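Local coordinates for CoA-binding domain-containing protein (Thermus thermophilus, PDB 1IUK) that is of unknown function but probably binds coenzyme A through a Rossmann-like domain, at residues Pro33-Leu36 with Arg37-Tyr41; Ala122-Leu126 with Met127-Lys131. One frame throughout, in Å; residues are numbered along the deposited sequence.

Contact 1 of 2, residues Pro33-Leu36 with Arg37-Tyr41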
loop_
_atom_site.group_PDB
_atom_site.type_symbol
_atom_site.label_atom_id
_atom_site.label_comp_id
_atom_site.label_asym_id
_atom_site.label_seq_id
_atom_site.Cartn_x
_atom_site.Cartn_y
_atom_site.Cartn_z
ATOM N N PRO A 33 -0.959 -3.714 -8.142
ATOM C CA PRO A 33 -1.889 -2.577 -8.165
ATOM C C PRO A 33 -2.916 -2.711 -9.311
ATOM O O PRO A 33 -4.068 -2.269 -9.208
ATOM C CB PRO A 33 -0.968 -1.371 -8.363
ATOM C CG PRO A 33 0.361 -1.830 -7.874
ATOM C CD PRO A 33 0.446 -3.277 -8.207
ATOM N N ARG A 34 -2.471 -3.312 -10.410
ATOM C CA ARG A 34 -3.317 -3.526 -11.575
ATOM C C ARG A 34 -4.489 -4.429 -11.188
ATOM O O ARG A 34 -5.650 -4.140 -11.498
ATOM C CB ARG A 34 -2.499 -4.184 -12.685
ATOM C CG ARG A 34 -2.699 -3.569 -14.045
ATOM C CD ARG A 34 -2.368 -4.573 -15.138
ATOM N NE ARG A 34 -3.235 -4.400 -16.295
ATOM C CZ ARG A 34 -4.002 -5.359 -16.801
ATOM N NH1 ARG A 34 -4.007 -6.568 -16.245
ATOM N NH2 ARG A 34 -4.768 -5.106 -17.859
ATOM N N TYR A 35 -4.173 -5.526 -10.514
ATOM C CA TYR A 35 -5.187 -6.466 -10.060
ATOM C C TYR A 35 -6.188 -5.775 -9.132
ATOM O O TYR A 35 -7.406 -5.960 -9.250
ATOM C CB TYR A 35 -4.532 -7.615 -9.301
ATOM C CG TYR A 35 -5.509 -8.452 -8.500
ATOM C CD1 TYR A 35 -5.787 -8.148 -7.171
ATOM C CD2 TYR A 35 -6.154 -9.554 -9.074
ATOM C CE1 TYR A 35 -6.682 -8.918 -6.431
ATOM C CE2 TYR A 35 -7.052 -10.331 -8.343
ATOM C CZ TYR A 35 -7.311 -10.011 -7.022
ATOM O OH TYR A 35 -8.180 -10.782 -6.278
ATOM N N LEU A 36 -5.654 -4.985 -8.201
ATOM C CA LEU A 36 -6.464 -4.276 -7.216
ATOM C C LEU A 36 -7.463 -3.330 -7.849
ATOM O O LEU A 36 -8.610 -3.257 -7.413
ATOM C CB LEU A 36 -5.553 -3.496 -6.267
ATOM C CG LEU A 36 -5.152 -4.096 -4.914
ATOM C CD1 LEU A 36 -5.494 -5.563 -4.794
ATOM C CD2 LEU A 36 -3.668 -3.872 -4.717
ATOM N N ARG A 37 -7.032 -2.597 -8.870
ATOM C CA ARG A 37 -7.918 -1.667 -9.554
ATOM C C ARG A 37 -9.085 -2.432 -10.180
ATOM O O ARG A 37 -10.212 -1.942 -10.226
ATOM C CB ARG A 37 -7.152 -0.914 -10.632
ATOM C CG ARG A 37 -7.947 0.164 -11.332
ATOM C CD ARG A 37 -7.244 0.559 -12.626
ATOM N NE ARG A 37 -7.770 1.790 -13.211
ATOM C CZ ARG A 37 -7.319 2.333 -14.341
ATOM N NH1 ARG A 37 -6.329 1.750 -15.010
ATOM N NH2 ARG A 37 -7.859 3.458 -14.799
ATOM N N GLU A 38 -8.800 -3.638 -10.660
ATOM C CA GLU A 38 -9.817 -4.485 -11.270
ATOM C C GLU A 38 -10.850 -4.879 -10.223
ATOM O O GLU A 38 -12.048 -4.954 -10.516
ATOM C CB GLU A 38 -9.176 -5.747 -11.832
ATOM C CG GLU A 38 -8.237 -5.497 -12.983
ATOM C CD GLU A 38 -7.734 -6.790 -13.593
ATOM O OE1 GLU A 38 -7.269 -6.762 -14.751
ATOM O OE2 GLU A 38 -7.803 -7.841 -12.919
ATOM N N GLN A 39 -10.381 -5.128 -9.003
ATOM C CA GLN A 39 -11.264 -5.521 -7.913
ATOM C C GLN A 39 -12.073 -4.362 -7.337
ATOM O O GLN A 39 -12.648 -4.479 -6.253
ATOM C CB GLN A 39 -10.457 -6.198 -6.811
ATOM C CG GLN A 39 -9.534 -7.289 -7.319
ATOM C CD GLN A 39 -10.158 -8.101 -8.434
ATOM O OE1 GLN A 39 -11.063 -8.899 -8.199
ATOM N NE2 GLN A 39 -9.677 -7.897 -9.661
ATOM N N GLY A 40 -12.106 -3.243 -8.052
ATOM C CA GLY A 40 -12.891 -2.103 -7.608
ATOM C C GLY A 40 -12.288 -1.092 -6.647
ATOM O O GLY A 40 -13.017 -0.284 -6.073
ATOM N N TYR A 41 -10.975 -1.126 -6.457
ATOM C CA TYR A 41 -10.316 -0.179 -5.560
ATOM C C TYR A 41 -9.815 1.022 -6.352
ATOM O O TYR A 41 -9.597 0.927 -7.560
ATOM C CB TYR A 41 -9.103 -0.827 -4.888
ATOM C CG TYR A 41 -9.429 -1.929 -3.920
ATOM C CD1 TYR A 41 -9.151 -3.256 -4.235
ATOM C CD2 TYR A 41 -10.022 -1.652 -2.685
ATOM C CE1 TYR A 41 -9.451 -4.276 -3.357
ATOM C CE2 TYR A 41 -10.327 -2.673 -1.791
ATOM C CZ TYR A 41 -10.040 -3.985 -2.135
ATOM O OH TYR A 41 -10.336 -5.012 -1.271
#

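Contact 2 of 2, residues Ala122-Leu126 with Met127-Lys131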
loop_
_atom_site.group_PDB
_atom_site.type_symbol
_atom_site.label_atom_id
_atom_site.label_comp_id
_atom_site.label_asym_id
_atom_site.label_seq_id
_atom_site.Cartn_x
_atom_site.Cartn_y
_atom_site.Cartn_z
ATOM N N ALA A 122 2.309 -7.433 7.441
ATOM C CA ALA A 122 3.639 -7.451 6.834
ATOM C C ALA A 122 4.045 -8.749 6.150
ATOM O O ALA A 122 3.620 -9.839 6.541
ATOM C CB ALA A 122 4.694 -7.071 7.891
ATOM N N ASP A 123 4.892 -8.605 5.133
ATOM C CA ASP A 123 5.400 -9.731 4.356
ATOM C C ASP A 123 4.296 -10.639 3.767
ATOM O O ASP A 123 4.290 -11.860 3.965
ATOM C CB ASP A 123 6.377 -10.554 5.210
ATOM C CG ASP A 123 7.439 -11.254 4.372
ATOM O OD1 ASP A 123 8.411 -11.782 4.955
ATOM O OD2 ASP A 123 7.303 -11.278 3.128
ATOM N N ARG A 124 3.365 -10.020 3.048
ATOM C CA ARG A 124 2.273 -10.734 2.390
ATOM C C ARG A 124 1.991 -10.005 1.085
ATOM O O ARG A 124 2.196 -8.801 0.987
ATOM C CB ARG A 124 1.014 -10.735 3.261
ATOM C CG ARG A 124 1.046 -11.739 4.393
ATOM C CD ARG A 124 -0.350 -12.246 4.719
ATOM N NE ARG A 124 -0.999 -11.480 5.786
ATOM C CZ ARG A 124 -2.098 -11.865 6.440
ATOM N NH1 ARG A 124 -2.694 -13.018 6.146
ATOM N NH2 ARG A 124 -2.603 -11.098 7.401
ATOM N N CYS A 125 1.550 -10.740 0.071
ATOM C CA CYS A 125 1.224 -10.126 -1.205
ATOM C C CYS A 125 -0.263 -9.800 -1.154
ATOM O O CYS A 125 -1.092 -10.701 -1.043
ATOM C CB CYS A 125 1.506 -11.085 -2.366
ATOM S SG CYS A 125 1.212 -10.340 -3.989
ATOM N N LEU A 126 -0.593 -8.513 -1.231
ATOM C CA LEU A 126 -1.982 -8.083 -1.167
ATOM C C LEU A 126 -2.875 -8.761 -2.225
ATOM O O LEU A 126 -4.031 -9.096 -1.940
ATOM C CB LEU A 126 -2.065 -6.553 -1.292
ATOM C CG LEU A 126 -3.435 -5.889 -1.075
ATOM C CD1 LEU A 126 -4.160 -6.523 0.109
ATOM C CD2 LEU A 126 -3.240 -4.390 -0.856
ATOM N N MET A 127 -2.354 -8.962 -3.434
ATOM C CA MET A 127 -3.145 -9.611 -4.487
ATOM C C MET A 127 -3.487 -11.033 -4.074
ATOM O O MET A 127 -4.648 -11.456 -4.115
ATOM C CB MET A 127 -2.372 -9.668 -5.803
ATOM C CG MET A 127 -3.083 -10.501 -6.883
ATOM S SD MET A 127 -2.273 -10.299 -8.473
ATOM C CE MET A 127 -0.630 -10.947 -8.046
ATOM N N VAL A 128 -2.456 -11.769 -3.677
ATOM C CA VAL A 128 -2.624 -13.142 -3.257
ATOM C C VAL A 128 -3.621 -13.217 -2.117
ATOM O O VAL A 128 -4.565 -14.008 -2.166
ATOM C CB VAL A 128 -1.285 -13.729 -2.818
ATOM C CG1 VAL A 128 -1.502 -14.989 -2.008
ATOM C CG2 VAL A 128 -0.423 -13.997 -4.045
ATOM N N GLU A 129 -3.424 -12.379 -1.101
ATOM C CA GLU A 129 -4.306 -12.363 0.061
ATOM C C GLU A 129 -5.735 -11.995 -0.298
ATOM O O GLU A 129 -6.686 -12.544 0.269
ATOM C CB GLU A 129 -3.767 -11.396 1.109
ATOM C CG GLU A 129 -2.551 -11.936 1.861
ATOM C CD GLU A 129 -2.715 -13.392 2.281
ATOM O OE1 GLU A 129 -1.840 -14.218 1.945
ATOM O OE2 GLU A 129 -3.720 -13.710 2.951
ATOM N N HIS A 130 -5.891 -11.068 -1.236
ATOM C CA HIS A 130 -7.223 -10.659 -1.665
ATOM C C HIS A 130 -7.931 -11.844 -2.338
ATOM O O HIS A 130 -9.122 -12.100 -2.101
ATOM C CB HIS A 130 -7.131 -9.497 -2.647
ATOM C CG HIS A 130 -8.462 -8.920 -3.016
ATOM N ND1 HIS A 130 -9.174 -9.338 -4.120
ATOM C CD2 HIS A 130 -9.205 -7.947 -2.436
ATOM C CE1 HIS A 130 -10.297 -8.647 -4.206
ATOM N NE2 HIS A 130 -10.339 -7.797 -3.196
ATOM N N LYS A 131 -7.185 -12.561 -3.176
ATOM C CA LYS A 131 -7.726 -13.723 -3.867
ATOM C C LYS A 131 -8.147 -14.785 -2.871
ATOM O O LYS A 131 -9.242 -15.316 -2.970
ATOM C CB LYS A 131 -6.686 -14.310 -4.813
ATOM C CG LYS A 131 -6.582 -13.576 -6.117
ATOM C CD LYS A 131 -5.400 -14.073 -6.921
ATOM C CE LYS A 131 -5.398 -13.439 -8.297
ATOM N NZ LYS A 131 -4.676 -14.277 -9.290
HETATM O O HOH W 1 0.807 -13.337 0.618
#

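Contact 1 of 2, residues Pro33-Leu36 with Arg37-Tyr41
Q39 folds back over the ring of Y35, one helical turn earlier, and holds that residue by both ring and carbonyl. Its CG sits over one face of the ring, 3.7 Å from the Y35 centroid and offset toward the rim, a CH-pi contact. A bend at chi2 (-38°) then lays the amide nearly flat against the ring, their planes 12° apart, and brings NE2 back to the backbone. NE2 donates to Y35 O at 3.0 Å, the oxygen lying in the amide plane of Q39, while Q39 N reaches the same Y35 O at 3.1 Å in the carbonyl plane. Two donors thus grip one carbonyl. The amide oxygen, OE1, accepts a hydrogen bond from R135. With an alanine here, the Y35 carbonyl would probably lose its second donor, the covered ring face its CG, and R135 its amide mate.

On the outer side of the helix, R34 NH1 and E38 OE1 are 3.6 Å apart, an oblique salt bridge of charges alone, since no N-H points at the oxygen. The helix ends in a Schellman motif: G40 N bonds R37 O at 3.2 Å, and Y41 N makes a weak bond of 3.3 Å to L36 O, with G40 adopting positive phi. Y41 presents its ring edge, CD1, to that same L36 O at 3.2 Å.

The segment closes helix 28-38 of the beta-alpha-beta unit between strands 15-19 and 42-46. L36 packs on I16 and V43, Y41 OH bonds L10 O, and Y35 meets H130 of helix 126-134.

Contact 2 of 2, residues Ala122-Leu126 with Met127-Lys131
R124 lays its CD across the CG and carboxylate carbon of E129, five residues on, with R124 CD 3.6 Å from E129 CD. The two side chains cross at about a right angle. Bends at chi2 and chi3 (-93°) carry the R124 guanidinium past E129 CG to where NH1 stands 3.4 Å from E129 OE2. This salt bridge meets the guanidinium obliquely, and the two flat groups are turned 40° against each other. OE2 also faces R132 NE, so one carboxylate oxygen is shared between two arginines, an arrangement that would be expected to stabilise its negative charge. The other oxygen, OE1, works through a water, which accepts from C125 N at 2.8 Å and donates to E129 OE1 at 3.1 Å.

C125 is the N-cap of helix 126-134, entered here from the edge strand 120-122 of the Rossmann-like parallel sheet. Its carbonyl starts the helical ladder: E129 N reaches C125 O at 2.9 Å, almost straight at 173°, and H130 N follows to L126 O at 2.8 Å. The thiol does no capping; SG, anti to the backbone N, rests 4.1 Å from M127 CB, while C125 CB packs at 3.9 Å on V128 CB. W99 of strand 98-100 donates its indole NE1 to R124 O and touches the side chains of L126 and E129, and V32 of helix 28-38 lies against C125.

In the fold
From the N terminus, the chain runs through strand 15-19 and helix 28-38 to contact 1, which closes the turn into edge strand 42-46. It then builds the remaining central strands before contact 2 marks the turn out of the opposite edge strand, 120-122, into helix 126-134. The contacts lie in series, neither nested nor crossed, with centres about 13 Å apart. Packing of helix 28-38 and the turn after it against helix 126-134 joins them: the phenol oxygen Y35 OH of contact 1 and the imidazole H130 ND1 of contact 2 are 2.8 Å apart, a probable hydrogen bond, and Q39 CG packs 3.5 Å from H130 CE1. Distant parts of the sequence thereby become neighbours.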